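Long-range contacts in levansucrase (Bacillus megaterium, PDB 3OM4), which folds as a five-bladed beta-propeller and belongs to the levansucrase/invertase family of the beta-fructosidase clan: residues D33-P38 with K437-V441; V123-K129 with V190-Y196. The protein carries 1 engineered substitution. All blocks are in the same frame, centred on the assembly; numbering follows the deposited sequence.

Contact 1 (D33-P38 with K437-V441); sequences DQFKVP and KTSVV
An edge strand of a four-stranded antiparallel propeller sheet is met here by a loop from the N-terminal part of the chain, Gln34 lying beside Thr438, Ser439 and Val440. The CA atoms of Gln34 and Ser439 come within 4.7 Å, close enough for backbone bonding, yet the loop makes a single backbone hydrogen bond to this strand: Val440 N donates to Gln34 O over 3.0 Å. The donor is tilted 34° from the carbonyl plane. Water 1 donates to the same oxygen and accepts from Thr438 OG1, while the CA-H of Ser439 adds a weaker contact, so three groups gather at one carbonyl.

The side chain of Gln34 supplies the second direct bond. With CG anti to the backbone N (chi1 -177°) and the chain extended beyond it, the amide runs alongside the strand back to Thr438. There Gln34 NE2 reaches Thr438 O at 2.8 Å, nearly in line with the carbonyl (C=O...donor angle 171°) and close to the plane of the amide, a geometry that fixes the rotation of the terminal group. Gln34 CG also lies over one face of the Phe35 ring, toward its rim.

At the other end Val440 points into the loop with both methyls engaged. Val440 CG1 meets Pro38 CG at the end of the proline ring, 3.8 Å away. Val440 CG2 packs against two loop carbonyls, 3.4 Å from Gln34 O and 3.5 Å from Lys36 O.

The loop is shared between two sheets. Phe35 and Val37 make backbone bonds to His381 on strand 371-382, the outermost strand of the preceding sheet, and Asn374 of that strand hydrogen-bonds Thr438 OG1; on the far side, strand 424-434 pairs with Ser439 and Val441 through Asn432 and Leu430.

Contact 2 (V123-K129 with V190-Y196); sequences VFKDSDK and VDGVEDY
Val123 faces Val190, Phe124 faces Val193 and Lys129 faces Tyr196 as the two segments run in the same sense, their CA atoms 6.6 to 8.0 Å apart, too far for backbone pairing and filled instead by side chains.

The principal element is an offset stack of the Phe124 and Tyr196 rings, with centroids 4.5 Å apart and planes at 19°. The side chains arrive from opposite directions, which brings Phe124 CE1 to 3.4 Å from Tyr196 CZ, and the tyrosine OH over the rim of the phenylalanine face. Val123 CG1 lies over the centre of the opposite face, so Phe124 is sandwiched. The Tyr196 ring meets the backbone of Asp128 and Lys129 at its edge, with Asp128 O 3.5 Å from CE2. Its hydroxyl is hydrogen-bonded to that of Tyr160, whose ring also meets Phe124.

Val193 sits between the Phe124 ring and the Asp128 carboxylate. Val193 CG1 stands anti to the carbonyl carbon (chi1 -62°) and touches Phe124 CE1 at 3.7 Å, while Val193 CG2 lies 3.7 Å from Asp128 CG.

That carboxylate is turned to polar partners as well. Asp128 OD2 accepts from Lys125 N at 2.8 Å, from above the carboxylate plane, and Asp128 N bonds back to Lys125 O, closing the turn on itself. Water 2 donates to Asp128 OD1 and accepts from Val193 N.

The contact is mostly aromatic and apolar, with backbone oxygens and the Asp128 carboxylate against C-H groups and no direct hydrogen bond; polar linkage comes through one water, and the turn's internal bonds hold Asp128 in place to receive it.

Contacts 1 and 2 lie on opposite sides of the chain's centre, their own centres 40 Å apart and their nearest atoms about 27 Å apart, so neither touches the other. Along the sequence contact 2, whose segments are separated by 60 residues, is nested within the long span of chain closed by contact 1, which joins residues near the two ends of the chain. Both put a mostly irregular segment against a strand and are partly buried, the contact centres lying 19 Å and 23 Å from the centre of the chain. The means differ: contact 1 has two direct hydrogen bonds beside apolar packing, contact 2 none but a ring stack, and each adds a bridging water.

Contact 1 (D33-P38 with K437-V441)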
ATOM      1  N   ASP A  33      -7.774  22.570  -2.396  1.00 11.67           N
ATOM      2  CA  ASP A  33      -8.797  21.581  -2.067  1.00 11.80           C
ATOM      3  C   ASP A  33      -8.984  20.545  -3.184  1.00 11.24           C
ATOM      4  O   ASP A  33      -9.755  19.589  -3.033  1.00 11.29           O
ATOM      5  CB  ASP A  33     -10.119  22.263  -1.676  1.00 12.29           C
ATOM      6  CG  ASP A  33     -10.080  22.865  -0.269  1.00 13.73           C
ATOM      7  OD1 ASP A  33      -9.096  22.644   0.470  1.00 16.01           O
ATOM      8  OD2 ASP A  33     -11.046  23.562   0.111  1.00 16.27           O
ATOM      9  N   GLN A  34      -8.258  20.720  -4.290  1.00 10.49           N
ATOM     10  CA  GLN A  34      -8.180  19.685  -5.324  1.00  9.88           C
ATOM     11  C   GLN A  34      -7.459  18.438  -4.805  1.00  9.31           C
ATOM     12  O   GLN A  34      -7.770  17.321  -5.227  1.00  9.05           O
ATOM     13  CB  GLN A  34      -7.491  20.207  -6.594  1.00  9.94           C
ATOM     14  CG  GLN A  34      -7.442  19.179  -7.735  1.00 10.25           C
ATOM     15  CD  GLN A  34      -6.699  19.657  -8.974  1.00 11.32           C
ATOM     16  OE1 GLN A  34      -6.333  20.826  -9.091  1.00 11.76           O
ATOM     17  NE2 GLN A  34      -6.470  18.740  -9.909  1.00 11.85           N
ATOM     18  N   PHE A  35      -6.516  18.633  -3.881  1.00  8.82           N
ATOM     19  CA  PHE A  35      -5.643  17.547  -3.408  1.00  8.63           C
ATOM     20  C   PHE A  35      -5.737  17.243  -1.913  1.00  8.64           C
ATOM     21  O   PHE A  35      -5.407  16.133  -1.481  1.00  8.75           O
ATOM     22  CB  PHE A  35      -4.183  17.857  -3.746  1.00  8.54           C
ATOM     23  CG  PHE A  35      -3.976  18.345  -5.146  1.00  8.60           C
ATOM     24  CD1 PHE A  35      -4.108  17.476  -6.225  1.00  9.46           C
ATOM     25  CD2 PHE A  35      -3.646  19.672  -5.388  1.00  8.67           C
ATOM     26  CE1 PHE A  35      -3.919  17.928  -7.530  1.00  9.56           C
ATOM     27  CE2 PHE A  35      -3.450  20.133  -6.686  1.00  9.21           C
ATOM     28  CZ  PHE A  35      -3.585  19.258  -7.758  1.00  9.66           C
ATOM     29  N   LYS A  36      -6.147  18.235  -1.128  1.00  8.47           N
ATOM     30  CA  LYS A  36      -6.226  18.097   0.326  1.00  8.24           C
ATOM     31  C   LYS A  36      -7.230  17.023   0.724  1.00  7.76           C
ATOM     32  O   LYS A  36      -8.366  17.019   0.249  1.00  7.27           O
ATOM     33  CB  LYS A  36      -6.620  19.432   0.967  1.00  8.64           C
ATOM     34  CG  LYS A  36      -6.525  19.449   2.491  1.00  9.46           C
ATOM     35  CD  LYS A  36      -7.355  20.577   3.103  1.00 11.71           C
ATOM     36  CE  LYS A  36      -8.836  20.211   3.161  1.00 13.23           C
ATOM     37  NZ  LYS A  36      -9.657  21.261   3.826  1.00 14.71           N
ATOM     38  N   VAL A  37      -6.795  16.108   1.587  1.00  7.42           N
ATOM     39  CA  VAL A  37      -7.696  15.142   2.207  1.00  7.31           C
ATOM     40  C   VAL A  37      -8.769  15.951   2.948  1.00  7.38           C
ATOM     41  O   VAL A  37      -8.432  16.864   3.699  1.00  7.67           O
ATOM     42  CB  VAL A  37      -6.928  14.218   3.192  1.00  7.16           C
ATOM     43  CG1 VAL A  37      -7.884  13.360   4.011  1.00  7.11           C
ATOM     44  CG2 VAL A  37      -5.934  13.334   2.437  1.00  7.01           C
ATOM     45  N   PRO A  38     -10.062  15.643   2.716  1.00  7.45           N
ATOM     46  CA  PRO A  38     -11.126  16.390   3.393  1.00  7.70           C
ATOM     47  C   PRO A  38     -10.929  16.484   4.904  1.00  8.00           C
ATOM     48  O   PRO A  38     -10.446  15.536   5.529  1.00  7.75           O
ATOM     49  CB  PRO A  38     -12.376  15.562   3.094  1.00  7.67           C
ATOM     50  CG  PRO A  38     -12.091  14.920   1.796  1.00  7.64           C
ATOM     51  CD  PRO A  38     -10.609  14.654   1.769  1.00  7.31           C
ATOM     52  N   LYS A 437      -6.089  13.843 -14.965  1.00 13.25           N
ATOM     53  CA  LYS A 437      -6.429  14.811 -13.924  1.00 13.12           C
ATOM     54  C   LYS A 437      -7.289  14.154 -12.854  1.00 12.40           C
ATOM     55  O   LYS A 437      -8.155  13.335 -13.162  1.00 12.50           O
ATOM     56  CB  LYS A 437      -7.173  16.015 -14.521  1.00 13.36           C
ATOM     57  CG  LYS A 437      -6.486  16.667 -15.726  1.00 14.78           C
ATOM     58  CD  LYS A 437      -5.488  17.737 -15.310  1.00 16.67           C
ATOM     59  CE  LYS A 437      -4.506  18.056 -16.430  1.00 18.54           C
ATOM     60  NZ  LYS A 437      -3.468  16.997 -16.593  1.00 19.15           N
ATOM     61  N   THR A 438      -7.036  14.499 -11.596  1.00 11.59           N
ATOM     62  CA  THR A 438      -7.866  14.029 -10.488  1.00 10.86           C
ATOM     63  C   THR A 438      -8.274  15.200  -9.604  1.00 10.53           C
ATOM     64  O   THR A 438      -7.627  16.248  -9.620  1.00 10.29           O
ATOM     65  CB  THR A 438      -7.148  12.960  -9.612  1.00 10.87           C
ATOM     66  OG1 THR A 438      -6.167  13.588  -8.781  1.00 10.38           O
ATOM     67  CG2 THR A 438      -6.478  11.890 -10.472  1.00 10.84           C
ATOM     68  N   SER A 439      -9.348  15.022  -8.838  0.50  9.98           N
ATOM     69  CA  SER A 439      -9.759  16.017  -7.854  0.70  9.96           C
ATOM     70  C   SER A 439     -10.585  15.404  -6.738  0.50  9.81           C
ATOM     71  O   SER A 439     -11.430  14.544  -6.982  0.50  9.18           O
ATOM     72  CB  SER A 439     -10.558  17.149  -8.503  0.70  9.72           C
ATOM     73  OG  SER A 439     -11.008  18.063  -7.512  0.70 10.54           O
ATOM     74  N   VAL A 440     -10.337  15.871  -5.518  1.00 10.36           N
ATOM     75  CA  VAL A 440     -11.159  15.512  -4.367  1.00 11.07           C
ATOM     76  C   VAL A 440     -12.560  16.064  -4.601  1.00 12.00           C
ATOM     77  O   VAL A 440     -12.725  17.241  -4.941  1.00 11.90           O
ATOM     78  CB  VAL A 440     -10.569  16.064  -3.047  1.00 10.92           C
ATOM     79  CG1 VAL A 440     -11.528  15.840  -1.883  1.00 11.06           C
ATOM     80  CG2 VAL A 440      -9.222  15.416  -2.751  1.00 10.81           C
ATOM     81  N   VAL A 441     -13.563  15.209  -4.441  1.00 13.15           N
ATOM     82  CA  VAL A 441     -14.945  15.631  -4.649  1.00 14.57           C
ATOM     83  C   VAL A 441     -15.433  16.480  -3.483  1.00 15.46           C
ATOM     84  O   VAL A 441     -15.386  16.071  -2.316  1.00 15.66           O
ATOM     85  CB  VAL A 441     -15.893  14.443  -4.946  1.00 14.41           C
ATOM     86  CG1 VAL A 441     -17.332  14.928  -5.142  1.00 14.90           C
ATOM     87  CG2 VAL A 441     -15.423  13.701  -6.188  1.00 14.70           C
TER
HETATM   88  O   HOH W   1      -6.933  14.765  -6.342  1.00 10.91           O

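Contact 2 (V123-K129 with V190-Y196)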
ATOM      1  N   VAL A 123      -7.793 -14.087  10.386  1.00 13.73           N
ATOM      2  CA  VAL A 123      -7.773 -14.993   9.235  1.00 13.72           C
ATOM      3  C   VAL A 123      -6.986 -16.262   9.573  1.00 13.99           C
ATOM      4  O   VAL A 123      -7.408 -17.377   9.240  1.00 13.92           O
ATOM      5  CB  VAL A 123      -7.161 -14.303   7.982  1.00 13.70           C
ATOM      6  CG1 VAL A 123      -6.837 -15.316   6.892  1.00 13.23           C
ATOM      7  CG2 VAL A 123      -8.104 -13.238   7.447  1.00 13.47           C
ATOM      8  N   PHE A 124      -5.854 -16.076  10.250  1.00 14.31           N
ATOM      9  CA  PHE A 124      -4.948 -17.166  10.591  1.00 14.86           C
ATOM     10  C   PHE A 124      -4.912 -17.430  12.089  1.00 15.53           C
ATOM     11  O   PHE A 124      -4.993 -16.502  12.894  1.00 15.63           O
ATOM     12  CB  PHE A 124      -3.524 -16.839  10.128  1.00 14.50           C
ATOM     13  CG  PHE A 124      -3.399 -16.598   8.652  1.00 14.10           C
ATOM     14  CD1 PHE A 124      -3.389 -17.662   7.757  1.00 12.81           C
ATOM     15  CD2 PHE A 124      -3.271 -15.304   8.155  1.00 13.45           C
ATOM     16  CE1 PHE A 124      -3.268 -17.441   6.388  1.00 12.93           C
ATOM     17  CE2 PHE A 124      -3.147 -15.074   6.788  1.00 12.70           C
ATOM     18  CZ  PHE A 124      -3.147 -16.145   5.903  1.00 12.74           C
ATOM     19  N   LYS A 125      -4.783 -18.702  12.455  1.00 16.58           N
ATOM     20  CA  LYS A 125      -4.410 -19.069  13.817  1.00 17.59           C
ATOM     21  C   LYS A 125      -2.889 -18.985  13.912  1.00 18.05           C
ATOM     22  O   LYS A 125      -2.200 -19.062  12.892  1.00 18.25           O
ATOM     23  CB  LYS A 125      -4.881 -20.489  14.145  1.00 17.72           C
ATOM     24  CG  LYS A 125      -6.399 -20.657  14.210  1.00 18.48           C
ATOM     25  CD  LYS A 125      -6.808 -22.117  14.424  1.00 19.78           C
ATOM     26  CE  LYS A 125      -6.738 -22.938  13.136  1.00 20.52           C
ATOM     27  NZ  LYS A 125      -7.790 -22.549  12.146  1.00 21.35           N
ATOM     28  N   ASP A 126      -2.367 -18.821  15.127  1.00 18.79           N
ATOM     29  CA  ASP A 126      -0.916 -18.801  15.356  1.00 19.42           C
ATOM     30  C   ASP A 126      -0.237 -20.027  14.747  1.00 19.49           C
ATOM     31  O   ASP A 126       0.904 -19.956  14.284  1.00 19.54           O
ATOM     32  CB  ASP A 126      -0.602 -18.737  16.855  1.00 19.68           C
ATOM     33  CG  ASP A 126      -0.869 -17.368  17.464  1.00 20.56           C
ATOM     34  OD1 ASP A 126      -0.913 -16.359  16.724  1.00 21.16           O
ATOM     35  OD2 ASP A 126      -1.023 -17.302  18.702  1.00 21.72           O
ATOM     36  N   SER A 127      -0.966 -21.141  14.738  1.00 19.62           N
ATOM     37  CA  SER A 127      -0.455 -22.431  14.287  1.00 19.58           C
ATOM     38  C   SER A 127      -0.445 -22.614  12.769  1.00 19.62           C
ATOM     39  O   SER A 127       0.248 -23.496  12.258  1.00 19.58           O
ATOM     40  CB  SER A 127      -1.260 -23.561  14.937  1.00 19.65           C
ATOM     41  OG  SER A 127      -2.626 -23.507  14.556  1.00 19.80           O
ATOM     42  N   ASP A 128      -1.210 -21.787  12.054  1.00 19.52           N
ATOM     43  CA  ASP A 128      -1.371 -21.938  10.602  1.00 19.47           C
ATOM     44  C   ASP A 128      -0.065 -21.868   9.804  1.00 19.44           C
ATOM     45  O   ASP A 128       0.118 -22.626   8.850  1.00 19.21           O
ATOM     46  CB  ASP A 128      -2.386 -20.927  10.054  1.00 19.48           C
ATOM     47  CG  ASP A 128      -3.826 -21.403  10.189  1.00 19.58           C
ATOM     48  OD1 ASP A 128      -4.065 -22.633  10.184  1.00 19.60           O
ATOM     49  OD2 ASP A 128      -4.724 -20.544  10.289  1.00 19.23           O
ATOM     50  N   LYS A 129       0.837 -20.975  10.202  1.00 19.54           N
ATOM     51  CA  LYS A 129       2.106 -20.780   9.491  1.00 19.71           C
ATOM     52  C   LYS A 129       3.017 -22.017   9.494  1.00 19.90           C
ATOM     53  O   LYS A 129       3.858 -22.172   8.608  1.00 19.97           O
ATOM     54  CB  LYS A 129       2.855 -19.553  10.029  1.00 19.60           C
ATOM     55  CG  LYS A 129       3.284 -19.656  11.493  1.00 19.52           C
ATOM     56  CD  LYS A 129       4.103 -18.448  11.944  1.00 19.68           C
ATOM     57  CE  LYS A 129       3.230 -17.226  12.217  1.00 19.56           C
ATOM     58  NZ  LYS A 129       2.250 -17.454  13.322  1.00 20.05           N
ATOM     59  N   VAL A 190     -14.722 -17.664   9.608  1.00 15.50           N
ATOM     60  CA  VAL A 190     -13.494 -18.186   9.025  1.00 15.05           C
ATOM     61  C   VAL A 190     -13.316 -19.610   9.545  1.00 14.89           C
ATOM     62  O   VAL A 190     -13.111 -19.823  10.743  1.00 14.97           O
ATOM     63  CB  VAL A 190     -12.261 -17.312   9.363  1.00 15.11           C
ATOM     64  CG1 VAL A 190     -10.973 -17.990   8.899  1.00 14.75           C
ATOM     65  CG2 VAL A 190     -12.393 -15.933   8.723  1.00 14.79           C
ATOM     66  N   ASP A 191     -13.426 -20.578   8.640  1.00 14.61           N
ATOM     67  CA  ASP A 191     -13.274 -21.992   8.982  1.00 14.38           C
ATOM     68  C   ASP A 191     -11.809 -22.359   9.163  1.00 14.18           C
ATOM     69  O   ASP A 191     -11.452 -23.131  10.056  1.00 14.06           O
ATOM     70  CB  ASP A 191     -13.881 -22.867   7.888  1.00 14.51           C
ATOM     71  CG  ASP A 191     -15.363 -22.623   7.690  1.00 14.86           C
ATOM     72  OD1 ASP A 191     -15.999 -21.967   8.548  1.00 15.92           O
ATOM     73  OD2 ASP A 191     -15.895 -23.104   6.673  1.00 15.70           O
ATOM     74  N   GLY A 192     -10.969 -21.798   8.300  1.00 13.96           N
ATOM     75  CA  GLY A 192      -9.542 -22.081   8.290  1.00 13.74           C
ATOM     76  C   GLY A 192      -8.947 -21.656   6.966  1.00 13.72           C
ATOM     77  O   GLY A 192      -9.614 -21.005   6.154  1.00 13.65           O
ATOM     78  N   VAL A 193      -7.688 -22.018   6.745  1.00 13.54           N
ATOM     79  CA  VAL A 193      -7.008 -21.669   5.502  1.00 13.60           C
ATOM     80  C   VAL A 193      -6.459 -22.903   4.786  1.00 13.58           C
ATOM     81  O   VAL A 193      -6.258 -23.951   5.401  1.00 13.49           O
ATOM     82  CB  VAL A 193      -5.880 -20.611   5.717  1.00 13.47           C
ATOM     83  CG1 VAL A 193      -6.460 -19.302   6.259  1.00 13.68           C
ATOM     84  CG2 VAL A 193      -4.787 -21.144   6.644  1.00 13.70           C
ATOM     85  N   GLU A 194      -6.255 -22.772   3.478  1.00 13.62           N
ATOM     86  CA  GLU A 194      -5.584 -23.797   2.681  1.00 13.62           C
ATOM     87  C   GLU A 194      -4.830 -23.142   1.530  1.00 13.53           C
ATOM     88  O   GLU A 194      -4.951 -21.934   1.321  1.00 13.51           O
ATOM     89  CB  GLU A 194      -6.576 -24.853   2.172  1.00 13.75           C
ATOM     90  CG  GLU A 194      -7.541 -24.376   1.092  1.00 14.25           C
ATOM     91  CD  GLU A 194      -8.489 -25.473   0.653  1.00 15.24           C
ATOM     92  OE1 GLU A 194      -9.351 -25.869   1.466  1.00 15.21           O
ATOM     93  OE2 GLU A 194      -8.369 -25.941  -0.500  1.00 15.63           O
ATOM     94  N   ASP A 195      -4.058 -23.942   0.790  1.00 13.40           N
ATOM     95  CA  ASP A 195      -3.182 -23.437  -0.275  1.00 13.42           C
ATOM     96  C   ASP A 195      -2.357 -22.253   0.247  1.00 13.16           C
ATOM     97  O   ASP A 195      -2.181 -21.238  -0.431  1.00 13.25           O
ATOM     98  CB  ASP A 195      -3.994 -23.060  -1.524  1.00 13.41           C
ATOM     99  CG  ASP A 195      -3.139 -22.958  -2.780  1.00 13.91           C
ATOM    100  OD1 ASP A 195      -2.163 -23.729  -2.915  1.00 14.79           O
ATOM    101  OD2 ASP A 195      -3.454 -22.111  -3.643  1.00 13.65           O
ATOM    102  N   TYR A 196      -1.869 -22.412   1.475  1.00 12.96           N
ATOM    103  CA  TYR A 196      -1.142 -21.381   2.201  1.00 12.71           C
ATOM    104  C   TYR A 196       0.341 -21.515   1.859  1.00 12.54           C
ATOM    105  O   TYR A 196       0.984 -22.493   2.246  1.00 12.36           O
ATOM    106  CB  TYR A 196      -1.409 -21.571   3.702  1.00 12.73           C
ATOM    107  CG  TYR A 196      -0.915 -20.494   4.653  1.00 12.72           C
ATOM    108  CD1 TYR A 196      -0.538 -19.229   4.202  1.00 12.69           C
ATOM    109  CD2 TYR A 196      -0.871 -20.740   6.027  1.00 12.37           C
ATOM    110  CE1 TYR A 196      -0.097 -18.251   5.091  1.00 12.52           C
ATOM    111  CE2 TYR A 196      -0.436 -19.773   6.922  1.00 12.80           C
ATOM    112  CZ  TYR A 196      -0.052 -18.529   6.449  1.00 12.44           C
ATOM    113  OH  TYR A 196       0.377 -17.569   7.337  1.00 12.66           O
TER
HETATM  114  O   HOH W   2      -6.629 -23.595   8.904  1.00 17.93           O